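Local coordinates for general negative regulator of transcription subunit 4 (Saccharomyces cerevisiae, PDB 5AIE), which acts as the E3 ubiquitin ligase component of the CCR4-NOT complex, here represented by its RING domain bound to the E2 enzyme Ubc4, at residues Y6-C10 against Y28-C34. Coordinates in Å, arbitrary orientation, origin at the centre of the assembly. Residue numbers count along the deposited sequence, not the author numbering.
Sequences YCPLC and YQICQFC. With ZN (zinc ion), chain C.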
# COMPACT_ATOMS: atom_id res chain seq x y z
N TYR A 6 -5.60 17.55 13.41
CA TYR A 6 -4.35 17.33 12.69
C TYR A 6 -4.62 16.89 11.26
O TYR A 6 -5.50 16.07 11.01
CB TYR A 6 -3.49 16.28 13.40
CG TYR A 6 -2.67 16.82 14.55
CD1 TYR A 6 -1.47 17.46 14.33
CD2 TYR A 6 -3.10 16.66 15.87
CE1 TYR A 6 -0.71 17.95 15.38
CE2 TYR A 6 -2.34 17.15 16.92
CZ TYR A 6 -1.15 17.79 16.67
OH TYR A 6 -0.40 18.27 17.72
N CYS A 7 -3.86 17.45 10.32
CA CYS A 7 -3.97 17.05 8.92
C CYS A 7 -3.45 15.63 8.74
O CYS A 7 -2.31 15.33 9.10
CB CYS A 7 -3.21 18.02 8.02
SG CYS A 7 -3.37 17.68 6.25
N PRO A 8 -4.29 14.74 8.17
CA PRO A 8 -3.94 13.33 8.01
C PRO A 8 -2.88 13.07 6.94
O PRO A 8 -2.47 11.93 6.75
CB PRO A 8 -5.27 12.69 7.61
CG PRO A 8 -6.02 13.79 6.94
CD PRO A 8 -5.64 15.05 7.67
N LEU A 9 -2.45 14.12 6.24
CA LEU A 9 -1.49 13.97 5.16
C LEU A 9 -0.08 14.42 5.56
O LEU A 9 0.89 13.69 5.37
CB LEU A 9 -1.94 14.75 3.92
CG LEU A 9 -3.35 14.46 3.41
CD1 LEU A 9 -3.58 15.15 2.08
CD2 LEU A 9 -3.58 12.96 3.28
N CYS A 10 0.02 15.61 6.13
CA CYS A 10 1.32 16.18 6.48
C CYS A 10 1.54 16.24 7.99
O CYS A 10 2.59 16.72 8.45
CB CYS A 10 1.46 17.59 5.88
SG CYS A 10 0.16 18.74 6.38
N TYR A 28 -14.08 14.97 4.53
CA TYR A 28 -12.66 14.70 4.72
C TYR A 28 -11.87 16.01 4.70
O TYR A 28 -11.90 16.74 3.72
CB TYR A 28 -12.15 13.74 3.64
CG TYR A 28 -10.81 13.12 3.95
CD1 TYR A 28 -10.68 12.19 4.98
CD2 TYR A 28 -9.68 13.44 3.22
CE1 TYR A 28 -9.46 11.61 5.27
CE2 TYR A 28 -8.45 12.87 3.50
CZ TYR A 28 -8.35 11.95 4.53
OH TYR A 28 -7.14 11.38 4.81
N GLN A 29 -11.17 16.29 5.80
CA GLN A 29 -10.46 17.56 5.94
C GLN A 29 -8.94 17.42 5.81
O GLN A 29 -8.32 16.57 6.45
CB GLN A 29 -10.79 18.20 7.29
CG GLN A 29 -12.22 18.67 7.42
CD GLN A 29 -12.47 19.43 8.71
OE1 GLN A 29 -12.48 18.85 9.79
NE2 GLN A 29 -12.67 20.74 8.60
N ILE A 30 -8.36 18.27 4.97
CA ILE A 30 -6.91 18.34 4.80
C ILE A 30 -6.45 19.79 4.86
O ILE A 30 -7.26 20.71 4.81
CB ILE A 30 -6.46 17.71 3.47
CG1 ILE A 30 -7.08 18.45 2.29
CG2 ILE A 30 -6.81 16.23 3.42
CD1 ILE A 30 -6.71 17.87 0.94
N CYS A 31 -5.14 20.00 4.97
CA CYS A 31 -4.58 21.34 5.04
C CYS A 31 -4.78 22.13 3.75
O CYS A 31 -5.06 21.55 2.70
CB CYS A 31 -3.09 21.30 5.38
SG CYS A 31 -2.72 21.40 7.14
N GLN A 32 -4.64 23.45 3.84
CA GLN A 32 -4.79 24.32 2.69
C GLN A 32 -3.65 24.10 1.70
O GLN A 32 -3.80 24.32 0.50
CB GLN A 32 -4.83 25.78 3.12
N PHE A 33 -2.51 23.65 2.22
CA PHE A 33 -1.34 23.39 1.38
C PHE A 33 -1.44 22.02 0.70
O PHE A 33 -1.10 21.88 -0.47
CB PHE A 33 -0.06 23.47 2.22
CG PHE A 33 0.15 24.80 2.87
CD1 PHE A 33 0.46 25.92 2.12
CD2 PHE A 33 0.05 24.94 4.25
CE1 PHE A 33 0.65 27.15 2.72
CE2 PHE A 33 0.25 26.16 4.86
CZ PHE A 33 0.55 27.27 4.09
N CYS A 34 -1.92 21.02 1.44
CA CYS A 34 -2.14 19.70 0.87
C CYS A 34 -3.25 19.74 -0.17
O CYS A 34 -3.21 19.00 -1.16
CB CYS A 34 -2.49 18.69 1.97
SG CYS A 34 -1.10 18.20 3.02
ZN ZN C . -1.68 19.38 5.01
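Leu9 overlaps Ile30 and Cys34, its CD1 lying 3.7 Å from CG2 of Ile30 and 3.7 Å from CB of Cys34, just beside one of the two zinc sites of this RING domain. A small domain without strands illustrates how metal can replace a large hydrophobic core: the Cys7-to-Cys10 CxxC turn and the start of helix 32-40, distant in sequence, are clamped by one ion. ZN lies 2.4 Å from SG of Cys10 and 2.4 Å from SG of Cys34; SG of Cys7, the third ligand, lies 2.7 Å from ZN. SG of Cys31, the helix N-cap, faces ZN at 3.1 Å, too long for a normal bond, yet Cys31 is probably the fourth ligand, as expected in a C4C4 RING. Further from the ion Pro8 packs obliquely on the Tyr28 ring, CG to CZ 3.8 Å. Ubc4 packs against Leu9, Cys10, Tyr28 and Cys34, consistent with the zinc site helping to shape the E2-binding surface. Backbone N of Cys31 gives SG of Cys7 a weak hydrogen bond of 3.2 Å.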